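Local coordinates for putative oxidoreductase with NAD(P)-binding Rossmann-fold domain (Clostridium difficile, PDB 3UUW), which probably catalyses an NAD(P)-dependent oxidation or reduction, as a member of the Gfo/Idh/MocA family of dehydrogenases, its substrate not being established, at residues C129-E134 and K255-W260; K232-R237 and L244-G249. All blocks are in the same frame, centred on the assembly; numbering follows the deposited sequence.

Contact 1: C129-E134 and K255-W260; sequences CPMYKE and KQSGAW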
ATOM      1  N   CYS A 129      21.628   9.539  -2.088  1.00 14.57           N
ATOM      2  CA  CYS A 129      20.211   9.305  -2.316  1.00 14.95           C
ATOM      3  C   CYS A 129      19.450  10.149  -1.278  1.00 15.54           C
ATOM      4  O   CYS A 129      19.615   9.968  -0.089  1.00 14.48           O
ATOM      5  CB  CYS A 129      19.910   7.811  -2.199  1.00 14.64           C
ATOM      6  SG  CYS A 129      18.155   7.408  -2.107  1.00 15.89           S
ATOM      7  N   PRO A 130      18.605  11.068  -1.732  1.00 15.77           N
ATOM      8  CA  PRO A 130      17.972  11.965  -0.755  1.00 16.72           C
ATOM      9  C   PRO A 130      17.194  11.235   0.350  1.00 15.60           C
ATOM     10  O   PRO A 130      17.322  11.610   1.509  1.00 16.92           O
ATOM     11  CB  PRO A 130      17.050  12.817  -1.619  1.00 17.58           C
ATOM     12  CG  PRO A 130      17.803  12.913  -2.912  1.00 17.71           C
ATOM     13  CD  PRO A 130      18.392  11.547  -3.114  1.00 16.90           C
ATOM     14  N   MET A 131      16.472  10.172   0.022  1.00 14.77           N
ATOM     15  CA  MET A 131      15.651   9.509   1.059  1.00 14.79           C
ATOM     16  C   MET A 131      16.514   8.678   1.990  1.00 14.73           C
ATOM     17  O   MET A 131      16.211   8.569   3.172  1.00 14.77           O
ATOM     18  CB  MET A 131      14.515   8.716   0.448  1.00 16.11           C
ATOM     19  CG  MET A 131      13.404   9.611  -0.096  1.00 18.95           C
ATOM     20  SD  MET A 131      12.133   8.626  -0.884  1.00 17.38           S
ATOM     21  CE  MET A 131      10.791   9.838  -0.996  1.00 18.54           C
ATOM     22  N   TYR A 132      17.616   8.138   1.482  1.00 13.24           N
ATOM     23  CA  TYR A 132      18.544   7.416   2.352  1.00 13.77           C
ATOM     24  C   TYR A 132      19.200   8.381   3.341  1.00 13.99           C
ATOM     25  O   TYR A 132      19.388   8.051   4.518  1.00 15.25           O
ATOM     26  CB  TYR A 132      19.637   6.713   1.568  1.00 13.55           C
ATOM     27  CG  TYR A 132      19.245   5.422   0.837  1.00 13.83           C
ATOM     28  CD1 TYR A 132      17.973   4.886   0.910  1.00 15.85           C
ATOM     29  CD2 TYR A 132      20.210   4.690   0.149  1.00 13.65           C
ATOM     30  CE1 TYR A 132      17.656   3.681   0.283  1.00 16.34           C
ATOM     31  CE2 TYR A 132      19.896   3.496  -0.487  1.00 15.42           C
ATOM     32  CZ  TYR A 132      18.617   2.993  -0.414  1.00 16.52           C
ATOM     33  OH  TYR A 132      18.324   1.798  -1.033  1.00 18.23           O
ATOM     34  N   LYS A 133      19.579   9.557   2.855  1.00 14.30           N
ATOM     35  CA  LYS A 133      20.136  10.563   3.742  1.00 14.95           C
ATOM     36  C   LYS A 133      19.118  10.958   4.817  1.00 15.51           C
ATOM     37  O   LYS A 133      19.489  11.187   5.988  1.00 18.24           O
ATOM     38  CB  LYS A 133      20.636  11.787   2.976  1.00 16.67           C
ATOM     39  CG  LYS A 133      21.905  11.502   2.192  1.00 16.38           C
ATOM     40  CD  LYS A 133      22.470  12.708   1.407  1.00 20.27           C
ATOM     41  CE  LYS A 133      22.623  13.977   2.239  1.00 27.87           C
ATOM     42  NZ  LYS A 133      23.626  13.811   3.327  1.00 35.04           N
ATOM     43  N   GLU A 134      17.864  11.110   4.423  1.00 15.94           N
ATOM     44  CA  GLU A 134      16.826  11.499   5.378  1.00 17.02           C
ATOM     45  C   GLU A 134      16.681  10.475   6.492  1.00 16.81           C
ATOM     46  O   GLU A 134      16.697  10.842   7.666  1.00 16.86           O
ATOM     47  CB  GLU A 134      15.502  11.739   4.686  1.00 18.47           C
ATOM     48  CG  GLU A 134      14.437  12.275   5.621  1.00 22.03           C
ATOM     49  CD  GLU A 134      13.240  12.864   4.902  1.00 31.43           C
ATOM     50  OE1 GLU A 134      13.188  12.814   3.657  1.00 32.87           O
ATOM     51  OE2 GLU A 134      12.342  13.377   5.605  1.00 40.25           O
ATOM     52  N   LYS A 255       5.531   8.564   2.232  0.50 18.17           N
ATOM     53  CA  LYS A 255       5.855   9.764   1.460  0.50 18.74           C
ATOM     54  C   LYS A 255       6.421   9.349   0.111  0.50 17.57           C
ATOM     55  O   LYS A 255       7.295   8.495   0.014  0.50 16.14           O
ATOM     56  CB  LYS A 255       6.853  10.649   2.217  0.50 20.42           C
ATOM     57  CG  LYS A 255       7.097  12.005   1.550  0.50 24.16           C
ATOM     58  CD  LYS A 255       7.924  12.969   2.428  0.50 26.31           C
ATOM     59  CE  LYS A 255       9.303  12.414   2.771  0.50 26.67           C
ATOM     60  NZ  LYS A 255      10.236  13.476   3.328  0.50 26.18           N
ATOM     61  N   GLN A 256       5.872   9.924  -0.945  0.50 17.59           N
ATOM     62  CA  GLN A 256       6.385   9.686  -2.267  0.50 17.14           C
ATOM     63  C   GLN A 256       7.435  10.734  -2.587  0.50 17.03           C
ATOM     64  O   GLN A 256       7.487  11.788  -1.944  0.50 18.07           O
ATOM     65  CB  GLN A 256       5.257   9.787  -3.296  0.50 17.45           C
ATOM     66  CG  GLN A 256       4.185   8.729  -3.118  0.50 20.00           C
ATOM     67  CD  GLN A 256       3.180   8.696  -4.236  0.50 26.00           C
ATOM     68  OE1 GLN A 256       3.406   9.250  -5.313  0.50 30.85           O
ATOM     69  NE2 GLN A 256       2.054   8.039  -3.993  0.50 28.19           N
ATOM     70  N   SER A 257       8.290  10.438  -3.555  1.00 18.26           N
ATOM     71  CA  SER A 257       9.142  11.462  -4.138  1.00 18.02           C
ATOM     72  C   SER A 257       8.202  12.448  -4.849  1.00 18.29           C
ATOM     73  O   SER A 257       7.144  12.059  -5.378  1.00 19.74           O
ATOM     74  CB  SER A 257      10.110  10.877  -5.169  1.00 18.12           C
ATOM     75  OG  SER A 257      11.064  10.016  -4.585  1.00 16.82           O
ATOM     76  N   GLY A 258       8.578  13.714  -4.843  1.00 17.45           N
ATOM     77  CA  GLY A 258       7.800  14.738  -5.517  1.00 17.84           C
ATOM     78  C   GLY A 258       7.531  14.373  -6.970  1.00 17.64           C
ATOM     79  O   GLY A 258       8.354  13.727  -7.639  1.00 16.79           O
ATOM     80  N   ALA A 259       6.407  14.841  -7.469  1.00 18.34           N
ATOM     81  CA  ALA A 259       5.998  14.573  -8.860  1.00 19.49           C
ATOM     82  C   ALA A 259       6.998  15.034  -9.917  1.00 19.51           C
ATOM     83  O   ALA A 259       7.020  14.477 -11.026  1.00 21.85           O
ATOM     84  CB  ALA A 259       4.641  15.200  -9.123  1.00 20.68           C
ATOM     85  N   TRP A 260       7.809  16.049  -9.604  1.00 18.31           N
ATOM     86  CA  TRP A 260       8.785  16.584 -10.545  1.00 19.03           C
ATOM     87  C   TRP A 260      10.248  16.329 -10.139  1.00 18.19           C
ATOM     88  O   TRP A 260      11.186  16.946 -10.675  1.00 21.51           O
ATOM     89  CB  TRP A 260       8.481  18.065 -10.807  1.00 20.28           C
ATOM     90  CG  TRP A 260       7.219  18.188 -11.572  1.00 21.16           C
ATOM     91  CD1 TRP A 260       5.980  18.438 -11.085  1.00 25.84           C
ATOM     92  CD2 TRP A 260       7.066  17.980 -12.979  1.00 22.91           C
ATOM     93  NE1 TRP A 260       5.053  18.424 -12.110  1.00 26.13           N
ATOM     94  CE2 TRP A 260       5.707  18.145 -13.284  1.00 22.47           C
ATOM     95  CE3 TRP A 260       7.953  17.667 -14.007  1.00 23.09           C
ATOM     96  CZ2 TRP A 260       5.215  18.021 -14.590  1.00 26.28           C
ATOM     97  CZ3 TRP A 260       7.456  17.547 -15.304  1.00 24.68           C
ATOM     98  CH2 TRP A 260       6.118  17.711 -15.573  1.00 23.32           C
TER
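Lys255, near the end of strand 251-256, meets Glu134 of helix 130-138 tip to tip. Its chain bends at chi3 (60°), which turns CE out of the line of the preceding carbons, and NZ ends facing both carboxylate oxygens, 3.0 Å from Glu134 OE1 and 3.1 Å from Glu134 OE2. Both oxygens use their syn lone pairs, so the ammonium sits in the fork of the carboxylate, a bidentate salt bridge that belongs to one of two modelled positions of Lys255. At Gln256 it is the backbone that takes part: Met131 CE lies 3.8 Å from Gln256 C, while Gln256 OE1, in one of its two modelled positions, accepts a hydrogen bond from Asn240 ND2 of the second subunit. Ser257 receives the end of the same methionine, with Met131 CE 3.6 Å from Ser257 OG and equally far from Ser257 N. The methionine chain is extended beyond CG (chi2 177°, chi3 165°). Ser257 OG is itself hydrogen-bonded to Asn242 O. Helix 130-138 is thus joined to strand 251-256 and the loop that follows by a buried methionine's methyl and a partly exposed ion pair, which probably does not fix the lysine.

Contact 2: K232-R237 and L244-G249; sequences KGKIQR and LEIEEG
The guanidinium of Arg237 has Ile235 CG2 standing 3.8 Å over one face, displaced from its centre, while carboxylates from the partner strand gather at its edge. Glu247 OE2 lies in the plane and is gripped end-on by two nitrogens, at 2.8 Å from both Arg237 NH1 and Arg237 NH2; the NH1 bond uses the anti lone pair. On NH1 the second acceptor is Glu245 OE1, 3.0 Å from Arg237 NH1 and tilted from the guanidinium plane. The two carboxylates are turned steeply against the guanidinium, by 88° for Glu245 and 66° for Glu247. Glu247 bends at chi2 (-144°), which swings CD round toward the arginine. Arg237 NE is paired with Glu228 of strand 224-231, and Glu245 OE2 with Lys239, so these charges probably compensate one another. The backbones that carry these side chains pair in antiparallel register: Ile235 with Glu247 and Arg237 with Glu245 are hydrogen-bonded pairs, Gln236 with Ile246 the non-hydrogen-bonded pair between them. Beyond the Ile235-Glu247 pair, away from the hairpin turn, a water accepts a hydrogen bond from Gly249 N (2.9 Å) and donates one to Gly233 O (2.7 Å). This is a beta hairpin of the C-terminal domain's mixed sheet, with a cross-strand salt-bridge network on one face.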
ATOM      1  N   LYS A 232      14.621   3.083  18.255  1.00 18.04           N
ATOM      2  CA  LYS A 232      13.720   3.268  19.374  1.00 18.39           C
ATOM      3  C   LYS A 232      12.446   3.984  18.926  1.00 17.79           C
ATOM      4  O   LYS A 232      12.493   5.126  18.453  1.00 19.90           O
ATOM      5  CB  LYS A 232      14.401   4.057  20.485  1.00 20.69           C
ATOM      6  CG  LYS A 232      13.478   4.319  21.660  1.00 24.61           C
ATOM      7  CD  LYS A 232      14.163   5.141  22.729  1.00 32.11           C
ATOM      8  CE  LYS A 232      14.809   4.270  23.760  1.00 38.08           C
ATOM      9  NZ  LYS A 232      13.768   3.697  24.658  1.00 41.55           N
ATOM     10  N   GLY A 233      11.323   3.298  19.053  1.00 18.05           N
ATOM     11  CA  GLY A 233      10.013   3.851  18.721  1.00 17.52           C
ATOM     12  C   GLY A 233       9.710   4.057  17.259  1.00 16.99           C
ATOM     13  O   GLY A 233       8.725   4.688  16.920  1.00 17.94           O
ATOM     14  N   LYS A 234      10.496   3.476  16.366  1.00 17.19           N
ATOM     15  CA  LYS A 234      10.358   3.807  14.968  1.00 17.15           C
ATOM     16  C   LYS A 234      10.876   2.737  14.021  1.00 16.92           C
ATOM     17  O   LYS A 234      11.855   2.045  14.317  1.00 16.39           O
ATOM     18  CB  LYS A 234      11.155   5.101  14.715  1.00 18.46           C
ATOM     19  CG  LYS A 234      10.895   5.774  13.430  1.00 21.56           C
ATOM     20  CD  LYS A 234      11.853   6.958  13.188  1.00 24.29           C
ATOM     21  CE  LYS A 234      11.915   7.941  14.308  1.00 30.78           C
ATOM     22  NZ  LYS A 234      12.800   9.075  13.872  1.00 28.45           N
ATOM     23  N   ILE A 235      10.199   2.585  12.889  1.00 15.37           N
ATOM     24  CA  ILE A 235      10.751   1.825  11.764  1.00 15.04           C
ATOM     25  C   ILE A 235      10.778   2.817  10.605  1.00 16.02           C
ATOM     26  O   ILE A 235       9.802   3.547  10.386  1.00 16.40           O
ATOM     27  CB  ILE A 235       9.929   0.621  11.336  1.00 16.48           C
ATOM     28  CG1 ILE A 235       9.721  -0.359  12.505  1.00 17.63           C
ATOM     29  CG2 ILE A 235      10.629  -0.077  10.192  1.00 16.26           C
ATOM     30  CD1 ILE A 235       8.819  -1.556  12.183  1.00 18.40           C
ATOM     31  N   GLN A 236      11.904   2.891   9.906  1.00 14.55           N
ATOM     32  CA  GLN A 236      11.984   3.693   8.686  1.00 14.73           C
ATOM     33  C   GLN A 236      12.356   2.761   7.533  1.00 15.08           C
ATOM     34  O   GLN A 236      13.225   1.907   7.678  1.00 16.26           O
ATOM     35  CB  GLN A 236      13.049   4.773   8.766  1.00 14.88           C
ATOM     36  CG  GLN A 236      12.903   5.817   9.881  1.00 16.67           C
ATOM     37  CD  GLN A 236      14.251   6.463  10.264  1.00 20.41           C
ATOM     38  OE1 GLN A 236      15.075   5.849  10.924  1.00 28.00           O
ATOM     39  NE2 GLN A 236      14.436   7.696   9.877  1.00 29.75           N
ATOM     40  N   ARG A 237      11.733   2.942   6.380  1.00 14.65           N
ATOM     41  CA  ARG A 237      12.112   2.166   5.212  1.00 16.80           C
ATOM     42  C   ARG A 237      12.149   3.057   3.994  1.00 16.96           C
ATOM     43  O   ARG A 237      11.311   3.965   3.843  1.00 19.77           O
ATOM     44  CB  ARG A 237      11.133   1.040   4.881  1.00 18.77           C
ATOM     45  CG  ARG A 237      10.551   0.283   6.017  1.00 23.51           C
ATOM     46  CD  ARG A 237       9.800  -0.946   5.464  1.00 23.89           C
ATOM     47  NE  ARG A 237       9.302  -1.673   6.598  1.00 24.82           N
ATOM     48  CZ  ARG A 237       8.196  -1.355   7.251  1.00 22.59           C
ATOM     49  NH1 ARG A 237       7.418  -0.352   6.832  1.00 22.35           N
ATOM     50  NH2 ARG A 237       7.854  -2.060   8.299  1.00 25.94           N
ATOM     51  N   LEU A 244       9.440   6.624   0.896  1.00 16.34           N
ATOM     52  CA  LEU A 244       9.874   6.604   2.286  1.00 17.08           C
ATOM     53  C   LEU A 244       8.686   6.274   3.204  1.00 18.01           C
ATOM     54  O   LEU A 244       7.632   6.924   3.129  1.00 19.35           O
ATOM     55  CB  LEU A 244      10.518   7.932   2.653  1.00 17.13           C
ATOM     56  CG  LEU A 244      11.283   8.044   3.982  1.00 23.53           C
ATOM     57  CD1 LEU A 244      12.328   9.146   3.916  1.00 24.35           C
ATOM     58  CD2 LEU A 244      10.329   8.272   5.108  1.00 25.01           C
ATOM     59  N   GLU A 245       8.850   5.239   4.027  1.00 16.87           N
ATOM     60  CA  GLU A 245       7.819   4.822   4.975  1.00 17.99           C
ATOM     61  C   GLU A 245       8.328   4.979   6.389  1.00 16.94           C
ATOM     62  O   GLU A 245       9.483   4.651   6.670  1.00 16.61           O
ATOM     63  CB  GLU A 245       7.444   3.357   4.779  1.00 19.06           C
ATOM     64  CG  GLU A 245       6.902   3.019   3.416  1.00 21.68           C
ATOM     65  CD  GLU A 245       6.509   1.561   3.270  1.00 26.26           C
ATOM     66  OE1 GLU A 245       6.856   0.739   4.145  1.00 27.34           O
ATOM     67  OE2 GLU A 245       5.850   1.239   2.266  1.00 33.12           O
ATOM     68  N   ILE A 246       7.464   5.448   7.281  1.00 16.21           N
ATOM     69  CA  ILE A 246       7.795   5.565   8.680  1.00 16.86           C
ATOM     70  C   ILE A 246       6.675   4.957   9.503  1.00 17.79           C
ATOM     71  O   ILE A 246       5.512   5.324   9.335  1.00 17.10           O
ATOM     72  CB  ILE A 246       7.987   7.014   9.125  1.00 18.21           C
ATOM     73  CG1 ILE A 246       9.054   7.704   8.294  1.00 20.77           C
ATOM     74  CG2 ILE A 246       8.374   7.085  10.619  1.00 23.08           C
ATOM     75  CD1 ILE A 246       9.193   9.193   8.561  1.00 23.19           C
ATOM     76  N   GLU A 247       7.033   4.019  10.373  1.00 16.18           N
ATOM     77  CA  GLU A 247       6.075   3.432  11.307  1.00 17.35           C
ATOM     78  C   GLU A 247       6.412   3.995  12.666  1.00 16.45           C
ATOM     79  O   GLU A 247       7.512   3.802  13.185  1.00 16.02           O
ATOM     80  CB  GLU A 247       6.070   1.908  11.253  1.00 17.99           C
ATOM     81  CG  GLU A 247       5.923   1.399   9.827  1.00 21.45           C
ATOM     82  CD  GLU A 247       5.092   0.138   9.662  1.00 25.58           C
ATOM     83  OE1 GLU A 247       4.027   0.027  10.313  1.00 26.54           O
ATOM     84  OE2 GLU A 247       5.475  -0.712   8.820  1.00 24.51           O
ATOM     85  N   GLU A 248       5.455   4.694  13.242  1.00 17.38           N
ATOM     86  CA  GLU A 248       5.656   5.370  14.510  1.00 19.07           C
ATOM     87  C   GLU A 248       4.300   5.602  15.130  1.00 17.57           C
ATOM     88  O   GLU A 248       3.356   5.919  14.432  1.00 17.34           O
ATOM     89  CB  GLU A 248       6.354   6.684  14.214  1.00 21.09           C
ATOM     90  CG  GLU A 248       6.822   7.484  15.353  1.00 27.00           C
ATOM     91  CD  GLU A 248       7.723   8.648  14.862  1.00 29.81           C
ATOM     92  OE1 GLU A 248       7.462   9.205  13.777  1.00 31.54           O
ATOM     93  OE2 GLU A 248       8.665   9.011  15.585  1.00 39.85           O
ATOM     94  N   GLY A 249       4.196   5.419  16.435  1.00 18.95           N
ATOM     95  CA  GLY A 249       2.916   5.608  17.140  1.00 20.35           C
ATOM     96  C   GLY A 249       1.746   4.764  16.666  1.00 20.98           C
ATOM     97  O   GLY A 249       0.579   5.174  16.792  1.00 22.56           O
TER
HETATM   98  O   HOH W   1       6.459   5.185  18.278  1.00 19.17           O

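From the N terminus, the chain passes through the parallel Rossmann-type sheet before reaching helix 130-138, where contact 1 begins. It then builds most of the mixed sheet and returns at strand 251-256, closing a loop of 120 intervening residues. Contact 2 falls wholly within that loop and closes a far shorter one, the hairpin of strands 234-239 and 243-248, with six residues between its segments. The two meet at Leu244: its carbonyl oxygen probably accepts a hydrogen bond from Lys255 N, and its side chain packs against Glu134. Together they tie helix 130-138 to three successive strands at one margin of the sheet.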